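Local coordinates for capsid polyprotein (Turkey astrovirus 2, PDB 3TS3) that forms the projecting spike domain of an avian astrovirus capsid, whose full-length polyprotein probably self-assembles into the icosahedral T=3 immature shell, at residues C[100-105]-C[163-168]; C[188-191]-C[195-198]. All coordinates share one frame; numbering follows the deposited sequence. Where two conformers were deposited one is given.

Overall arrangement
Following the chain from its N terminus, the segment 100-105 comes first, where strand 98-101 runs into the short helix 102-105. Contact 1 closes when strand 164-171 brings its beginning back to this turn, a loop of 57 intervening residues that includes strands 117-119, 142-148 and 153-159 and helix 129-135. Contact 2 opens later, at the end of strand 187-189, and closes on the start of helix 196-202, three residues separating its two segments. The two are in series, neither nested nor crossed. The centres of contact 1 and contact 2 lie about 21 Å apart, on opposite sides of the chain's centre; the large antiparallel sheet of the spike domain joins them.

Contact 1 of 2, residues C[100-105]-C[163-168]; sequences QTMKTL and EKYILF
M102 lays its sulfur over one face of the Y165 ring, a Met-aromatic contact at the junction of helix 102-105 and strand 164-171. The evidence is direct: SD of M102 lies 3.7 Å from the centroid of the Y165 ring, 12° off the ring normal. CG of M102 lies beside the backbone N (chi1 -70°), and the bend at chi2 (-55°) carries SD over the ring. CB of M102 adds a second touch nearer the phenol end, 3.6 Å from CE1 of Y165. L105 approaches obliquely from the same side of the ring plane, toward CE2, with CD2 3.8 Å from Y165 CE2 and CB 3.4 Å from Y165 OH. The Y165 hydroxyl O also lies 3.0 Å from the carbonyl O of M102. All three touching residues are buried, and L88 of strand 87-90 packs against M102 and L105.

Away from this packed ring the contact thins quickly. K103 directs its CB away from the strand and is partly exposed, while E163 is exposed at the solvent side. The helix start is organised separately by a capping box, in which T104 N donates to T101 OG1 at 3.1 Å and T101 N donates to T104 OG1. Across the segments, then, the sulfur over the ring face and the apolar contacts of M102 and L105 hold the tyrosine without relying on a polar bond.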
loop_
_atom_site.group_PDB
_atom_site.type_symbol
_atom_site.label_atom_id
_atom_site.label_comp_id
_atom_site.label_asym_id
_atom_site.label_seq_id
_atom_site.Cartn_x
_atom_site.Cartn_y
_atom_site.Cartn_z
ATOM N N GLN C 100 -6.877 11.451 -0.190
ATOM C CA GLN C 100 -7.723 11.483 1.001
ATOM C C GLN C 100 -7.053 10.765 2.143
ATOM O O GLN C 100 -6.304 9.835 1.944
ATOM C CB GLN C 100 -9.085 10.792 0.806
ATOM C CG GLN C 100 -9.877 11.199 -0.404
ATOM C CD GLN C 100 -10.671 12.474 -0.215
ATOM O OE1 GLN C 100 -10.669 13.087 0.848
ATOM N NE2 GLN C 100 -11.367 12.869 -1.260
ATOM N N THR C 101 -7.362 11.210 3.351
ATOM C CA THR C 101 -7.104 10.446 4.548
ATOM C C THR C 101 -8.480 9.926 4.932
ATOM O O THR C 101 -9.472 10.323 4.355
ATOM C CB THR C 101 -6.556 11.273 5.695
ATOM O OG1 THR C 101 -7.476 12.313 6.011
ATOM C CG2 THR C 101 -5.220 11.880 5.328
ATOM N N MET C 102 -8.545 9.035 5.902
ATOM C CA MET C 102 -9.843 8.561 6.350
ATOM C C MET C 102 -10.627 9.737 6.930
ATOM O O MET C 102 -11.831 9.810 6.799
ATOM C CB MET C 102 -9.721 7.407 7.344
ATOM C CG MET C 102 -9.228 6.081 6.726
ATOM S SD MET C 102 -10.194 5.472 5.304
ATOM C CE MET C 102 -9.170 6.076 3.947
ATOM N N LYS C 103 -9.933 10.658 7.581
ATOM C CA LYS C 103 -10.621 11.822 8.124
ATOM C C LYS C 103 -11.255 12.710 7.053
ATOM O O LYS C 103 -12.415 13.060 7.146
ATOM C CB LYS C 103 -9.643 12.660 8.950
ATOM C CG LYS C 103 -10.243 13.939 9.494
ATOM C CD LYS C 103 -9.197 14.843 10.105
ATOM C CE LYS C 103 -8.636 14.262 11.375
ATOM N NZ LYS C 103 -7.811 15.301 12.050
ATOM N N THR C 104 -10.493 13.067 6.029
ATOM C CA THR C 104 -11.036 13.875 4.938
ATOM C C THR C 104 -12.134 13.130 4.164
ATOM O O THR C 104 -13.073 13.720 3.653
ATOM C CB THR C 104 -9.957 14.441 3.990
ATOM O OG1 THR C 104 -9.360 13.382 3.250
ATOM C CG2 THR C 104 -8.882 15.195 4.765
ATOM N N LEU C 105 -12.002 11.816 4.097
ATOM C CA LEU C 105 -12.951 10.993 3.363
ATOM C C LEU C 105 -14.344 11.060 3.989
ATOM O O LEU C 105 -15.329 10.763 3.343
ATOM C CB LEU C 105 -12.453 9.555 3.257
ATOM C CG LEU C 105 -13.205 8.630 2.293
ATOM C CD1 LEU C 105 -13.243 9.172 0.869
ATOM C CD2 LEU C 105 -12.571 7.258 2.336
ATOM N N GLU C 163 -17.943 5.727 13.780
ATOM C CA GLU C 163 -17.127 6.444 12.780
ATOM C C GLU C 163 -15.873 5.712 12.414
ATOM O O GLU C 163 -14.812 6.296 12.249
ATOM C CB GLU C 163 -16.836 7.882 13.239
ATOM C CG GLU C 163 -18.103 8.680 13.480
ATOM C CD GLU C 163 -17.855 10.157 13.681
ATOM O OE1 GLU C 163 -16.799 10.667 13.250
ATOM O OE2 GLU C 163 -18.742 10.817 14.261
ATOM N N LYS C 164 -16.011 4.408 12.224
ATOM C CA LYS C 164 -14.882 3.565 11.858
ATOM C C LYS C 164 -15.003 3.020 10.443
ATOM O O LYS C 164 -16.068 2.603 10.021
ATOM C CB LYS C 164 -14.737 2.389 12.830
ATOM C CG LYS C 164 -14.115 2.732 14.172
ATOM C CD LYS C 164 -13.746 1.451 14.894
ATOM C CE LYS C 164 -13.218 1.721 16.277
ATOM N NZ LYS C 164 -12.924 0.454 16.985
ATOM N N TYR C 165 -13.890 3.022 9.725
ATOM C CA TYR C 165 -13.843 2.428 8.400
ATOM C C TYR C 165 -13.409 0.987 8.604
ATOM O O TYR C 165 -12.345 0.719 9.137
ATOM C CB TYR C 165 -12.825 3.147 7.519
ATOM C CG TYR C 165 -13.215 4.546 7.105
ATOM C CD1 TYR C 165 -12.953 5.634 7.917
ATOM C CD2 TYR C 165 -13.822 4.770 5.890
ATOM C CE1 TYR C 165 -13.304 6.901 7.527
ATOM C CE2 TYR C 165 -14.174 6.017 5.501
ATOM C CZ TYR C 165 -13.904 7.085 6.321
ATOM O OH TYR C 165 -14.258 8.332 5.918
ATOM N N ILE C 166 -14.266 0.067 8.190
ATOM C CA ILE C 166 -14.029 -1.336 8.423
ATOM C C ILE C 166 -13.740 -2.057 7.126
ATOM O O ILE C 166 -14.555 -2.061 6.227
ATOM C CB ILE C 166 -15.272 -1.979 9.060
ATOM C CG1 ILE C 166 -15.623 -1.260 10.362
ATOM C CG2 ILE C 166 -15.059 -3.462 9.280
ATOM C CD1 ILE C 166 -14.546 -1.366 11.414
ATOM N N LEU C 167 -12.577 -2.683 7.046
ATOM C CA LEU C 167 -12.222 -3.430 5.856
ATOM C C LEU C 167 -12.522 -4.901 6.124
ATOM O O LEU C 167 -11.982 -5.484 7.040
ATOM C CB LEU C 167 -10.740 -3.231 5.544
ATOM C CG LEU C 167 -10.189 -3.997 4.343
ATOM C CD1 LEU C 167 -10.835 -3.557 3.044
ATOM C CD2 LEU C 167 -8.685 -3.855 4.283
ATOM N N PHE C 168 -13.411 -5.478 5.325
ATOM C CA PHE C 168 -13.877 -6.839 5.546
ATOM C C PHE C 168 -13.473 -7.736 4.387
ATOM O O PHE C 168 -13.811 -7.469 3.253
ATOM C CB PHE C 168 -15.403 -6.816 5.708
ATOM C CG PHE C 168 -16.037 -8.175 5.764
ATOM C CD1 PHE C 168 -15.848 -8.984 6.854
ATOM C CD2 PHE C 168 -16.843 -8.628 4.738
ATOM C CE1 PHE C 168 -16.430 -10.216 6.924
ATOM C CE2 PHE C 168 -17.423 -9.872 4.805
ATOM C CZ PHE C 168 -17.214 -10.662 5.892
#

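Contact 2 of 2, residues C[188-191]-C[195-198]; sequences WNWS and TKQQ
W190 and K196 meet where the end of strand 187-189 leads, through the six-residue connection 190-195, into helix 196-202, whose first turn carries a capping box formed by T195 and Q198. Van der Waals packing makes the contact across the two segments. The six-membered part of the indole leans obliquely on the helix start: CZ2 of W190 lies 3.4 Å from CA of K196, and CH2 of W190 is 3.8 Å from CB of K196. A chi1 of 177° places the indole CG opposite the backbone N of W190 and extends the ring system toward the helix. K196 touches through its backbone CA and N and through CB; beyond CG the chain is extended and its ammonium end leads away from the indole.

Ring interactions with neighbouring residues fix W190 further: F199 of the same helix stacks on it, and R153 of strand 153-159 makes a cation-pi contact. The tryptophan therefore joins the sheet to this C-terminal helix.

Hydrogen bonds act within the turn and the helix start. NE1 of W190 donates to the carbonyl O of D194, just ahead of the cap, so the indole N-H has its partner inside the connecting turn. T195 is the N-cap: Q198 N donates to T195 OG1 at 3.2 Å (N-H...O angle 164°). In return, T195 N donates to Q198 OE1 at 2.9 Å (N-H...O angle 166°), and the donor lies in the plane of the glutamine carbonyl, on a lone pair of OE1.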
loop_
_atom_site.group_PDB
_atom_site.type_symbol
_atom_site.label_atom_id
_atom_site.label_comp_id
_atom_site.label_asym_id
_atom_site.label_seq_id
_atom_site.Cartn_x
_atom_site.Cartn_y
_atom_site.Cartn_z
ATOM N N TRP C 188 -8.324 -2.036 -4.111
ATOM C CA TRP C 188 -8.764 -1.061 -5.098
ATOM C C TRP C 188 -10.274 -1.183 -5.320
ATOM O O TRP C 188 -10.831 -2.261 -5.192
ATOM C CB TRP C 188 -8.034 -1.299 -6.421
ATOM C CG TRP C 188 -6.562 -0.979 -6.417
ATOM C CD1 TRP C 188 -5.548 -1.778 -5.975
ATOM C CD2 TRP C 188 -5.947 0.207 -6.921
ATOM N NE1 TRP C 188 -4.342 -1.153 -6.160
ATOM C CE2 TRP C 188 -4.561 0.064 -6.747
ATOM C CE3 TRP C 188 -6.434 1.374 -7.506
ATOM C CZ2 TRP C 188 -3.664 1.043 -7.119
ATOM C CZ3 TRP C 188 -5.543 2.338 -7.883
ATOM C CH2 TRP C 188 -4.173 2.171 -7.685
ATOM N N ASN C 189 -10.940 -0.081 -5.646
ATOM C CA ASN C 189 -12.380 -0.165 -5.861
ATOM C C ASN C 189 -12.733 -1.039 -7.066
ATOM O O ASN C 189 -12.042 -1.052 -8.068
ATOM C CB ASN C 189 -13.039 1.215 -5.934
ATOM C CG ASN C 189 -12.873 1.873 -7.280
ATOM O OD1 ASN C 189 -11.795 2.303 -7.634
ATOM N ND2 ASN C 189 -13.958 1.971 -8.024
ATOM N N TRP C 190 -13.798 -1.807 -6.923
ATOM C CA TRP C 190 -14.203 -2.771 -7.928
ATOM C C TRP C 190 -15.615 -2.417 -8.372
ATOM O O TRP C 190 -16.548 -2.466 -7.587
ATOM C CB TRP C 190 -14.138 -4.143 -7.254
ATOM C CG TRP C 190 -14.573 -5.354 -8.019
ATOM C CD1 TRP C 190 -15.589 -5.449 -8.916
ATOM C CD2 TRP C 190 -14.028 -6.672 -7.887
ATOM N NE1 TRP C 190 -15.694 -6.738 -9.374
ATOM C CE2 TRP C 190 -14.751 -7.510 -8.752
ATOM C CE3 TRP C 190 -12.997 -7.220 -7.125
ATOM C CZ2 TRP C 190 -14.471 -8.862 -8.879
ATOM C CZ3 TRP C 190 -12.719 -8.563 -7.256
ATOM C CH2 TRP C 190 -13.457 -9.369 -8.120
ATOM N N SER C 191 -15.753 -2.069 -9.643
ATOM C CA SER C 191 -17.029 -1.638 -10.200
ATOM C C SER C 191 -18.091 -2.725 -10.088
ATOM O O SER C 191 -17.814 -3.885 -10.289
ATOM C CB SER C 191 -16.840 -1.268 -11.671
ATOM O OG SER C 191 -18.086 -1.138 -12.315
ATOM N N THR C 195 -16.772 -8.371 -13.550
ATOM C CA THR C 195 -16.478 -9.716 -13.112
ATOM C C THR C 195 -15.061 -9.653 -12.570
ATOM O O THR C 195 -14.409 -8.629 -12.680
ATOM C CB THR C 195 -16.482 -10.713 -14.270
ATOM O OG1 THR C 195 -15.455 -10.356 -15.195
ATOM C CG2 THR C 195 -17.817 -10.714 -14.980
ATOM N N LYS C 196 -14.584 -10.742 -11.991
ATOM C CA LYS C 196 -13.233 -10.757 -11.456
ATOM C C LYS C 196 -12.215 -10.537 -12.567
ATOM O O LYS C 196 -11.251 -9.823 -12.390
ATOM C CB LYS C 196 -12.956 -12.075 -10.736
ATOM C CG LYS C 196 -11.520 -12.270 -10.290
ATOM C CD LYS C 196 -11.353 -13.615 -9.610
ATOM C CE LYS C 196 -9.914 -13.865 -9.227
ATOM N NZ LYS C 196 -9.777 -15.161 -8.541
ATOM N N GLN C 197 -12.423 -11.166 -13.714
ATOM C CA GLN C 197 -11.488 -10.993 -14.810
ATOM C C GLN C 197 -11.472 -9.551 -15.296
ATOM O O GLN C 197 -10.429 -9.021 -15.617
ATOM C CB GLN C 197 -11.783 -11.949 -15.968
ATOM C CG GLN C 197 -10.639 -12.008 -16.962
ATOM C CD GLN C 197 -9.301 -12.267 -16.283
ATOM O OE1 GLN C 197 -9.151 -13.224 -15.523
ATOM N NE2 GLN C 197 -8.328 -11.405 -16.546
ATOM N N GLN C 198 -12.641 -8.934 -15.366
ATOM C CA GLN C 198 -12.739 -7.542 -15.765
ATOM C C GLN C 198 -12.055 -6.622 -14.761
ATOM O O GLN C 198 -11.398 -5.671 -15.142
ATOM C CB GLN C 198 -14.195 -7.139 -15.979
ATOM C CG GLN C 198 -14.825 -7.846 -17.170
ATOM C CD GLN C 198 -16.288 -7.537 -17.288
ATOM O OE1 GLN C 198 -17.036 -7.674 -16.337
ATOM N NE2 GLN C 198 -16.710 -7.120 -18.477
#